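Local coordinates for sorbitol dehydrogenase (Gluconobacter oxydans, PDB 5ITG), which probably oxidises D-sorbitol to L-sorbose, passing the hydride to an NADP cofactor bound at its Rossmann fold, at residues A[182-187]-A[268-273]; A[223-228]-A[264-269]. All coordinates share one frame; numbering follows the deposited sequence.

Contact 1 of 2, residues A[182-187]-A[268-273]; sequences AFTVMS and QFADGR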
loop_
_atom_site.group_PDB
_atom_site.type_symbol
_atom_site.label_atom_id
_atom_site.label_comp_id
_atom_site.label_asym_id
_atom_site.label_seq_id
_atom_site.Cartn_x
_atom_site.Cartn_y
_atom_site.Cartn_z
ATOM N N ALA A 182 24.868 2.655 -12.774
ATOM C CA ALA A 182 23.510 3.095 -12.458
ATOM C C ALA A 182 23.034 2.313 -11.249
ATOM O O ALA A 182 23.540 1.230 -10.966
ATOM C CB ALA A 182 22.575 2.834 -13.646
ATOM N N PHE A 183 22.084 2.867 -10.511
ATOM C CA PHE A 183 21.536 2.146 -9.369
ATOM C C PHE A 183 20.112 1.715 -9.698
ATOM O O PHE A 183 19.577 2.061 -10.751
ATOM C CB PHE A 183 21.558 3.004 -8.087
ATOM C CG PHE A 183 21.050 4.410 -8.264
ATOM C CD1 PHE A 183 19.754 4.657 -8.703
ATOM C CD2 PHE A 183 21.869 5.496 -7.956
ATOM C CE1 PHE A 183 19.278 5.961 -8.831
ATOM C CE2 PHE A 183 21.400 6.806 -8.082
ATOM C CZ PHE A 183 20.106 7.037 -8.520
ATOM N N THR A 184 19.513 0.939 -8.803
ATOM C CA THR A 184 18.149 0.474 -8.990
ATOM C C THR A 184 17.166 1.471 -8.378
ATOM O O THR A 184 17.372 1.941 -7.259
ATOM C CB THR A 184 17.936 -0.887 -8.293
ATOM O OG1 THR A 184 18.754 -1.883 -8.917
ATOM C CG2 THR A 184 16.466 -1.303 -8.362
ATOM N N VAL A 185 16.110 1.804 -9.111
ATOM C CA VAL A 185 15.088 2.708 -8.587
ATOM C C VAL A 185 13.972 1.779 -8.104
ATOM O O VAL A 185 13.292 1.142 -8.907
ATOM C CB VAL A 185 14.537 3.653 -9.670
ATOM C CG1 VAL A 185 13.416 4.485 -9.100
ATOM C CG2 VAL A 185 15.649 4.553 -10.195
HETATM N N MSE A 186 13.795 1.710 -6.790
HETATM C CA MSE A 186 12.814 0.817 -6.187
HETATM C C MSE A 186 11.653 1.508 -5.472
HETATM O O MSE A 186 11.775 1.940 -4.327
HETATM C CB MSE A 186 13.537 -0.120 -5.218
HETATM C CG MSE A 186 12.682 -1.213 -4.581
HETATM SE SE MSE A 186 13.820 -2.443 -3.577
HETATM C CE MSE A 186 14.028 -1.415 -1.963
ATOM N N SER A 187 10.522 1.604 -6.155
ATOM C CA SER A 187 9.345 2.211 -5.557
ATOM C C SER A 187 8.709 1.234 -4.566
ATOM O O SER A 187 8.568 0.043 -4.859
ATOM C CB SER A 187 8.328 2.562 -6.639
ATOM O OG SER A 187 7.111 2.999 -6.066
ATOM N N GLN A 268 14.844 -7.390 -10.711
ATOM C CA GLN A 268 15.487 -6.627 -11.772
ATOM C C GLN A 268 16.307 -5.529 -11.107
ATOM O O GLN A 268 15.817 -4.423 -10.891
ATOM C CB GLN A 268 14.435 -6.001 -12.693
ATOM C CG GLN A 268 13.296 -6.932 -13.061
ATOM C CD GLN A 268 12.190 -6.231 -13.828
ATOM O OE1 GLN A 268 11.843 -5.092 -13.529
ATOM N NE2 GLN A 268 11.616 -6.918 -14.809
ATOM N N PHE A 269 17.553 -5.846 -10.768
ATOM C CA PHE A 269 18.423 -4.875 -10.125
ATOM C C PHE A 269 19.631 -4.539 -10.996
ATOM O O PHE A 269 20.233 -5.416 -11.614
ATOM C CB PHE A 269 18.836 -5.393 -8.744
ATOM C CG PHE A 269 17.709 -5.361 -7.741
ATOM C CD1 PHE A 269 16.646 -6.257 -7.841
ATOM C CD2 PHE A 269 17.649 -4.360 -6.772
ATOM C CE1 PHE A 269 15.534 -6.147 -6.992
ATOM C CE2 PHE A 269 16.546 -4.244 -5.925
ATOM C CZ PHE A 269 15.489 -5.137 -6.037
ATOM N N ALA A 270 19.955 -3.254 -11.053
ATOM C CA ALA A 270 21.057 -2.761 -11.875
ATOM C C ALA A 270 22.443 -3.091 -11.348
ATOM O O ALA A 270 23.358 -3.374 -12.126
ATOM C CB ALA A 270 20.927 -1.249 -12.055
ATOM N N ASP A 271 22.607 -3.058 -10.034
ATOM C CA ASP A 271 23.912 -3.317 -9.459
ATOM C C ASP A 271 23.855 -4.031 -8.114
ATOM O O ASP A 271 24.369 -3.529 -7.115
ATOM C CB ASP A 271 24.665 -1.988 -9.333
ATOM C CG ASP A 271 26.121 -2.170 -8.972
ATOM O OD1 ASP A 271 26.685 -3.235 -9.300
ATOM O OD2 ASP A 271 26.702 -1.238 -8.378
ATOM N N GLY A 272 23.222 -5.204 -8.099
ATOM C CA GLY A 272 23.131 -5.979 -6.875
ATOM C C GLY A 272 21.981 -5.614 -5.954
ATOM O O GLY A 272 21.360 -4.559 -6.089
ATOM N N ARG A 273 21.709 -6.501 -5.003
ATOM C CA ARG A 273 20.634 -6.301 -4.039
ATOM C C ARG A 273 20.860 -7.172 -2.814
ATOM O O ARG A 273 21.608 -8.151 -2.865
ATOM C CB ARG A 273 19.286 -6.684 -4.652
ATOM C CG ARG A 273 19.159 -8.175 -4.975
ATOM C CD ARG A 273 17.706 -8.558 -5.228
ATOM N NE ARG A 273 17.526 -9.927 -5.722
ATOM C CZ ARG A 273 17.623 -11.025 -4.979
ATOM N NH1 ARG A 273 17.905 -10.941 -3.684
ATOM N NH2 ARG A 273 17.415 -12.217 -5.535
HETATM O O HOH W 1 25.059 1.063 -8.541
HETATM O O HOH W 2 21.010 -2.557 -7.729
#
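Thr184 and Ala270 bring the two backbones nearest, 5.2 Å from CA to CA, where the irregular loop after strand 263-266 passes the start of strand 184-187 of the Rossmann-domain sheet, the two segments running 135° apart. Thr184 carries the contact. With its first torsion at -65°, OG1 stands beside its own backbone N and accepts the N-H of Ala270 at 2.8 Å from Ala270 N to Thr184 OG1. The same hydroxyl donates to water 2, which also takes the Asp271 N-H and donates to Gly272 O, and is hydrogen-bonded to Thr222 OG1. Thr184 CG2 instead packs against the Phe269 ring, 3.6 Å from Phe269 CD2. Met186, present as selenomethionine, adds a Met-aromatic contact, its SE at the ring edge 4.0 Å from Phe269 CZ. Ala270, with nothing beyond CB, fits against the carbonyl oxygens of Ala182 and Phe183. Water 1 bridges Ala182 O and Asp271 OD2; Asp271 OD1 meets Lys181 in a salt bridge. A valine in place of Thr184 would keep a methyl near the ring but would probably leave the Ala270 N-H without its acceptor. Threonine thus serves both chemistries, fastening the loop through its hydroxyl and packing through its methyl.

Contact 2 of 2, residues A[223-228]-A[264-269]; sequences FPNGMV and VLEDQF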
loop_
_atom_site.group_PDB
_atom_site.type_symbol
_atom_site.label_atom_id
_atom_site.label_comp_id
_atom_site.label_asym_id
_atom_site.label_seq_id
_atom_site.Cartn_x
_atom_site.Cartn_y
_atom_site.Cartn_z
ATOM N N PHE A 223 13.844 -0.401 -12.906
ATOM C CA PHE A 223 12.670 0.068 -12.159
ATOM C C PHE A 223 11.729 -1.112 -11.881
ATOM O O PHE A 223 10.607 -1.163 -12.400
ATOM C CB PHE A 223 11.903 1.125 -12.966
ATOM C CG PHE A 223 12.732 2.316 -13.372
ATOM C CD1 PHE A 223 13.592 2.247 -14.465
ATOM C CD2 PHE A 223 12.651 3.509 -12.657
ATOM C CE1 PHE A 223 14.362 3.350 -14.842
ATOM C CE2 PHE A 223 13.416 4.619 -13.025
ATOM C CZ PHE A 223 14.273 4.538 -14.120
ATOM N N PRO A 224 12.164 -2.056 -11.031
ATOM C CA PRO A 224 11.331 -3.218 -10.728
ATOM C C PRO A 224 10.007 -2.861 -10.089
ATOM O O PRO A 224 9.915 -1.911 -9.311
ATOM C CB PRO A 224 12.213 -4.040 -9.791
ATOM C CG PRO A 224 12.934 -2.966 -9.017
ATOM C CD PRO A 224 13.328 -1.999 -10.126
ATOM N N ASN A 225 8.981 -3.631 -10.433
ATOM C CA ASN A 225 7.659 -3.435 -9.845
ATOM C C ASN A 225 7.629 -4.302 -8.594
ATOM O O ASN A 225 8.253 -5.371 -8.548
ATOM C CB ASN A 225 6.562 -3.914 -10.787
ATOM C CG ASN A 225 6.411 -3.037 -12.003
ATOM O OD1 ASN A 225 6.027 -1.872 -11.904
ATOM N ND2 ASN A 225 6.700 -3.598 -13.167
ATOM N N GLY A 226 6.901 -3.849 -7.588
ATOM C CA GLY A 226 6.796 -4.622 -6.370
ATOM C C GLY A 226 5.402 -4.495 -5.798
ATOM O O GLY A 226 4.734 -3.476 -5.980
HETATM N N MSE A 227 4.956 -5.530 -5.100
HETATM C CA MSE A 227 3.639 -5.493 -4.489
HETATM C C MSE A 227 3.911 -5.449 -2.990
HETATM O O MSE A 227 4.612 -6.307 -2.462
HETATM C CB MSE A 227 2.869 -6.752 -4.865
HETATM C CG MSE A 227 1.384 -6.586 -4.832
HETATM SE SE MSE A 227 0.664 -8.102 -3.973
HETATM C CE MSE A 227 1.168 -7.496 -2.213
ATOM N N VAL A 228 3.381 -4.447 -2.301
ATOM C CA VAL A 228 3.652 -4.325 -0.873
ATOM C C VAL A 228 2.376 -4.269 -0.039
ATOM O O VAL A 228 1.352 -3.757 -0.486
ATOM C CB VAL A 228 4.484 -3.061 -0.595
ATOM C CG1 VAL A 228 5.774 -3.094 -1.427
ATOM C CG2 VAL A 228 3.664 -1.810 -0.935
ATOM N N VAL A 264 6.380 -8.660 -2.534
ATOM C CA VAL A 264 6.646 -9.400 -3.754
ATOM C C VAL A 264 7.439 -8.422 -4.603
ATOM O O VAL A 264 7.005 -7.300 -4.840
ATOM C CB VAL A 264 5.336 -9.802 -4.443
ATOM C CG1 VAL A 264 5.631 -10.495 -5.762
ATOM C CG2 VAL A 264 4.544 -10.737 -3.518
ATOM N N LEU A 265 8.605 -8.846 -5.067
ATOM C CA LEU A 265 9.462 -7.938 -5.813
ATOM C C LEU A 265 10.053 -8.542 -7.076
ATOM O O LEU A 265 10.574 -9.657 -7.052
ATOM C CB LEU A 265 10.579 -7.489 -4.867
ATOM C CG LEU A 265 11.703 -6.540 -5.273
ATOM C CD1 LEU A 265 11.149 -5.147 -5.517
ATOM C CD2 LEU A 265 12.740 -6.514 -4.145
ATOM N N GLU A 266 9.966 -7.811 -8.182
ATOM C CA GLU A 266 10.540 -8.288 -9.433
ATOM C C GLU A 266 12.057 -8.222 -9.269
ATOM O O GLU A 266 12.600 -7.219 -8.795
ATOM C CB GLU A 266 10.067 -7.424 -10.608
ATOM C CG GLU A 266 8.627 -7.740 -11.026
ATOM C CD GLU A 266 8.089 -6.827 -12.120
ATOM O OE1 GLU A 266 8.745 -5.817 -12.460
ATOM O OE2 GLU A 266 6.986 -7.119 -12.628
ATOM N N ASP A 267 12.732 -9.301 -9.646
ATOM C CA ASP A 267 14.181 -9.387 -9.508
ATOM C C ASP A 267 14.891 -8.719 -10.678
ATOM O O ASP A 267 15.462 -9.392 -11.536
ATOM C CB ASP A 267 14.610 -10.857 -9.419
ATOM C CG ASP A 267 15.928 -11.037 -8.683
ATOM O OD1 ASP A 267 16.614 -10.031 -8.413
ATOM O OD2 ASP A 267 16.282 -12.186 -8.373
ATOM N N GLN A 268 14.844 -7.390 -10.711
ATOM C CA GLN A 268 15.487 -6.627 -11.772
ATOM C C GLN A 268 16.307 -5.529 -11.107
ATOM O O GLN A 268 15.817 -4.423 -10.891
ATOM C CB GLN A 268 14.435 -6.001 -12.693
ATOM C CG GLN A 268 13.296 -6.932 -13.061
ATOM C CD GLN A 268 12.190 -6.231 -13.828
ATOM O OE1 GLN A 268 11.843 -5.092 -13.529
ATOM N NE2 GLN A 268 11.616 -6.918 -14.809
ATOM N N PHE A 269 17.553 -5.846 -10.768
ATOM C CA PHE A 269 18.423 -4.875 -10.125
ATOM C C PHE A 269 19.631 -4.539 -10.996
ATOM O O PHE A 269 20.233 -5.416 -11.614
ATOM C CB PHE A 269 18.836 -5.393 -8.744
ATOM C CG PHE A 269 17.709 -5.361 -7.741
ATOM C CD1 PHE A 269 16.646 -6.257 -7.841
ATOM C CD2 PHE A 269 17.649 -4.360 -6.772
ATOM C CE1 PHE A 269 15.534 -6.147 -6.992
ATOM C CE2 PHE A 269 16.546 -4.244 -5.925
ATOM C CZ PHE A 269 15.489 -5.137 -6.037
#
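Asn225 and Glu266 lie side by side and point the same way at the end of an antiparallel pairing in a three-stranded mixed sheet, Glu266 in strand 263-266 and Asn225 just before strand 226-228. Each CG is anti to its own carbonyl carbon, and the amide and carboxylate planes stand 77° apart. Glu266 OE1 receives two donors on one face of its plane: Asn225 N at 3.0 Å, from well above the carboxylate, and Asn225 ND2 at 3.1 Å, on the syn side but tilted out of the plane. Glu266 N returns a bond to Asn225 O, so the two residues are tied through both backbone and side chain. The remaining oxygens have other partners: Glu266 OE2 takes the N-H of Val287, and Asn225 OD1 that of Asn196. Met227, a selenomethionine, and Val264 form a hydrogen-bonded pair, with Met227 N 2.7 Å from Val264 O. Their CB atoms meet on one face of the sheet, 3.9 Å apart. Pro224, which has no N-H to offer, packs through its ring, CB 3.4 Å from Glu266 O. Gly226, in a non-hydrogen-bonded pair with Leu265, suits its place because a side chain would press on Leu265 CD1 and Val264 O; its bare CA lies 3.1 Å from Val264 O.

After the earlier strands of the Rossmann domain, including 125-128, the chain reaches strand 184-187, which pairs with 125-128 in the Rossmann sheet. It then runs through helices 194-209 and 211-220 to segment 223-228. Contact 2 closes the shorter loop, with 35 residues between its segments, when strand 263-266 returns beside strand 226-228. Contact 1 closes the longer one, with 80 residues between, just afterwards. The shorter loop thus lies within the longer, and the closing segments overlap at Gln268 and Phe269. The contacts also meet directly: Val185 packs on Phe223, Thr184 on Pro224, and Arg273 pairs with Asp267 in a salt bridge. Together they join the Rossmann sheet to the small three-stranded sheet.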